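Local coordinates for FMN reductase [NAD(P)H] (Bacillus subtilis, PDB 1ZCH) that uses NADH or NADPH to reduce FMN and also reduces nitroaromatic compounds, quinones, chromates and azo dyes, working as a flavin-containing homodimer, at the interface of chains A and B. Sequence-based numbering; all coordinates share one arbitrary frame. Chains: chain A/B, Hypothetical oxidoreductase ycnD.

Contact 1: the interface of chains A and B. Residues chain A 105, 108-109, 112; chain B 139, 228, 232-233.
A:Glu105 points its CG anti to the backbone N (chi1 167°) and then bends at chi2, while B:Arg139 bends at chi3 (-69°); the two turns set the carboxylate beside the NE edge of the guanidinium. The arginine grips side-on, with one nitrogen for each oxygen. NE of B:Arg139 donates to OE1 of A:Glu105 at 2.9 Å, in the guanidinium plane and on the oxygen's syn lone pair. NH2 of B:Arg139 forms the salt bridge, reaching OE2 of A:Glu105 at 2.8 Å from above the carboxylate plane, and the two flat groups are twisted 40° apart. OE2 of A:Glu105 also accepts from the phenol of B:Tyr232, whose OH lies 2.9 Å away on the anti lone pair. NE, NH2 and the phenol OH together hold the carboxylate from chain B and should restrict its rotation. The ring of B:Tyr233 presents its CD2 edge to OE1, steeply inclined to the carboxylate, and CE1 of B:Tyr232 touches CG of A:Glu105 at 3.5 Å. On the arginine, CB of A:Leu108 sits over the centre of one guanidinium face, CD1 of A:Leu108 packs on CD of B:Arg139 at 3.6 Å, and CG2 of A:Val109 meets the guanidinium edge near NH2. Water 1 adds a backbone link, 3.0 Å from A:Glu105 N and 2.7 Å from B:Tyr233 O. A:Glu105 lies in the first turn of the long helix 104-127, A:Leu108 and A:Val109 one turn on; B:Arg139 ends the 3-10 helix 136-139, just past the FMN-binding B:Pro134 to B:Gly136, and both B:Tyr232 and B:Tyr233 belong to the loop between helices 220-228 and 236-242.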
# COMPACT_ATOMS: atom_id res chain seq x y z
N GLU A 105 -7.52 8.95 10.02
CA GLU A 105 -6.19 9.23 9.48
C GLU A 105 -5.25 8.07 9.82
O GLU A 105 -4.42 7.67 9.01
CB GLU A 105 -5.64 10.54 10.05
CG GLU A 105 -4.15 10.80 9.80
CD GLU A 105 -3.76 10.87 8.32
OE1 GLU A 105 -4.65 10.97 7.45
OE2 GLU A 105 -2.54 10.85 8.04
N LEU A 108 -5.81 5.20 7.47
CA LEU A 108 -5.21 5.42 6.16
C LEU A 108 -3.70 5.23 6.26
O LEU A 108 -3.09 4.62 5.38
CB LEU A 108 -5.52 6.83 5.65
CG LEU A 108 -7.00 7.15 5.37
CD1 LEU A 108 -7.11 8.54 4.77
CD2 LEU A 108 -7.59 6.11 4.42
N VAL A 109 -3.09 5.76 7.32
CA VAL A 109 -1.64 5.61 7.49
C VAL A 109 -1.26 4.13 7.52
O VAL A 109 -0.34 3.69 6.83
CB VAL A 109 -1.14 6.29 8.79
CG1 VAL A 109 0.31 5.89 9.07
CG2 VAL A 109 -1.25 7.80 8.66
N VAL A 112 -1.95 2.29 4.03
CA VAL A 112 -0.98 2.66 3.00
C VAL A 112 0.38 2.05 3.31
O VAL A 112 1.06 1.54 2.42
CB VAL A 112 -0.86 4.20 2.86
CG1 VAL A 112 0.29 4.56 1.90
CG2 VAL A 112 -2.17 4.77 2.35
N ARG B 139 -3.08 14.90 2.23
CA ARG B 139 -4.32 14.69 2.97
C ARG B 139 -4.62 15.85 3.92
O ARG B 139 -5.63 15.84 4.62
CB ARG B 139 -4.27 13.37 3.75
CG ARG B 139 -4.10 12.13 2.86
CD ARG B 139 -4.68 10.88 3.53
NE ARG B 139 -3.92 10.43 4.69
CZ ARG B 139 -2.92 9.56 4.65
NH1 ARG B 139 -2.53 9.04 3.49
NH2 ARG B 139 -2.31 9.19 5.77
N TYR B 228 1.91 11.79 17.06
CA TYR B 228 0.66 11.13 17.39
C TYR B 228 -0.07 11.51 18.68
O TYR B 228 -1.09 10.91 19.00
CB TYR B 228 0.87 9.60 17.34
CG TYR B 228 1.26 9.10 15.96
CD1 TYR B 228 0.97 9.84 14.81
CD2 TYR B 228 1.89 7.86 15.80
CE1 TYR B 228 1.28 9.35 13.54
CE2 TYR B 228 2.20 7.36 14.52
CZ TYR B 228 1.89 8.12 13.40
OH TYR B 228 2.17 7.64 12.14
N TYR B 232 -3.78 14.92 14.12
CA TYR B 232 -3.38 16.02 13.25
C TYR B 232 -4.29 16.30 12.05
O TYR B 232 -4.37 17.44 11.60
CB TYR B 232 -1.91 15.85 12.82
CG TYR B 232 -1.55 14.56 12.11
CD1 TYR B 232 -1.93 14.35 10.79
CD2 TYR B 232 -0.80 13.57 12.75
CE1 TYR B 232 -1.57 13.19 10.11
CE2 TYR B 232 -0.43 12.39 12.07
CZ TYR B 232 -0.82 12.22 10.75
OH TYR B 232 -0.47 11.08 10.05
N TYR B 233 -4.98 15.28 11.55
CA TYR B 233 -5.92 15.45 10.43
C TYR B 233 -7.28 14.91 10.89
O TYR B 233 -7.63 13.77 10.59
CB TYR B 233 -5.47 14.68 9.18
CG TYR B 233 -4.24 15.20 8.47
CD1 TYR B 233 -3.82 16.53 8.63
CD2 TYR B 233 -3.50 14.38 7.63
CE1 TYR B 233 -2.69 17.01 7.96
CE2 TYR B 233 -2.37 14.85 6.96
CZ TYR B 233 -1.98 16.16 7.13
OH TYR B 233 -0.86 16.61 6.46
O HOH W 1 -8.88 11.38 11.03

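Contact 2: the interface of chains A and B. Residues chain A 33, 120, 123-124, 127; chain B 4-5, 8.
B:Val4 sets its forked side chain astride A:Ser127: CB of the valine meets CB of the serine at 3.4 Å, tighter than usual for two carbons, and the methyls CG1 and CG2 of B:Val4 each lie 3.6 Å from that same serine CB. Helix 3-9 of chain B runs roughly antiparallel to the last two turns of helix 104-127 of chain A, with B:Val4 opposite A:Ser127 and B:Leu8 further back, opposite A:Thr120. B:Ile5 lies alongside the valine; its chain folds at chi2 (-63°) and turns CD1 against CB of A:Ala124, 3.6 Å away, while the same methyl also touches OG of A:Ser127. The hydroxyl of A:Ser127 is swung between the backbone N and the carbonyl carbon of its own residue (chi1 77°), which lets OG of that serine donate to A:Ala124 O one turn earlier, 2.6 Å away, the donor tilted from the carbonyl plane. The serine thereby closes its polar end back onto its own helix and offers mainly CB to the partner. A glycine here would remove both CB and OG, and would probably leave the fork of B:Val4 with a gap to face and the carbonyl of A:Ala124 without its hydroxyl mate. B:Leu8 contributes much of the buried surface. CD1 of B:Leu8, extended away from the backbone, enters between helices 24-36 and 104-127 of chain A and touches CB of A:Ala33 and CB of A:Ala124, each at 3.9 Å. The small alanines let this branch lie close to both helices, and the backbone oxygen of A:Thr120 flanks it. Beside this apolar packing a polar bridge joins the two backbones: water 2 sits 2.8 Å from both A:Ala33 O and B:Leu8 O.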
# COMPACT_ATOMS: atom_id res chain seq x y z
N ALA A 33 13.72 -6.20 2.47
CA ALA A 33 13.20 -5.32 1.43
C ALA A 33 12.00 -4.55 1.98
O ALA A 33 11.89 -3.34 1.79
CB ALA A 33 12.80 -6.14 0.21
N THR A 120 6.05 -4.30 -1.90
CA THR A 120 7.50 -4.47 -1.84
C THR A 120 7.86 -5.94 -1.65
O THR A 120 8.80 -6.44 -2.28
CB THR A 120 8.11 -3.63 -0.70
OG1 THR A 120 7.78 -2.25 -0.90
CG2 THR A 120 9.62 -3.78 -0.68
N ALA A 123 7.30 -7.82 -4.91
CA ALA A 123 8.39 -7.55 -5.84
C ALA A 123 9.64 -8.35 -5.47
O ALA A 123 10.28 -8.96 -6.33
CB ALA A 123 8.70 -6.06 -5.85
N ALA A 124 9.99 -8.34 -4.19
CA ALA A 124 11.17 -9.06 -3.71
C ALA A 124 11.06 -10.57 -3.92
O ALA A 124 11.97 -11.19 -4.49
CB ALA A 124 11.40 -8.75 -2.23
N SER A 127 11.25 -11.73 -7.51
CA SER A 127 12.58 -11.56 -8.10
C SER A 127 13.44 -12.78 -7.76
O SER A 127 14.44 -13.06 -8.43
CB SER A 127 13.26 -10.29 -7.58
OG SER A 127 13.77 -10.47 -6.26
N VAL B 4 17.28 -6.80 -7.93
CA VAL B 4 16.03 -6.29 -7.36
C VAL B 4 16.16 -6.10 -5.85
O VAL B 4 15.85 -5.03 -5.33
CB VAL B 4 14.86 -7.25 -7.64
CG1 VAL B 4 13.59 -6.73 -6.99
CG2 VAL B 4 14.66 -7.39 -9.15
N ILE B 5 16.63 -7.13 -5.15
CA ILE B 5 16.79 -7.05 -3.71
C ILE B 5 17.80 -5.96 -3.35
O ILE B 5 17.61 -5.22 -2.39
CB ILE B 5 17.27 -8.39 -3.11
CG1 ILE B 5 16.28 -9.51 -3.47
CG2 ILE B 5 17.39 -8.28 -1.60
CD1 ILE B 5 14.90 -9.32 -2.88
N LEU B 8 16.00 -2.59 -3.74
CA LEU B 8 15.00 -2.38 -2.68
C LEU B 8 15.62 -2.08 -1.32
O LEU B 8 15.14 -1.20 -0.59
CB LEU B 8 14.09 -3.61 -2.55
CG LEU B 8 13.18 -3.89 -3.75
CD1 LEU B 8 12.43 -5.19 -3.53
CD2 LEU B 8 12.21 -2.73 -3.93
O HOH W 2 12.42 -1.34 -0.11

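Contact 1 and contact 2 lie about 26 Å apart, measured between the centres of their C-alpha atoms, and both use helix 104-127 of chain A: contact 1 its first turns, contact 2 its last. One helix therefore meets chain B along much of its length, through a charged, tyrosine-lined clasp at one end and small-residue packing at the other. The chain B partners differ, coming from the FMN-binding region and C-terminal segment in contact 1 and from the N-terminal helix 3-9 in contact 2. Two-fold symmetry repeats both with the chains exchanged, as fits an intertwined homodimer.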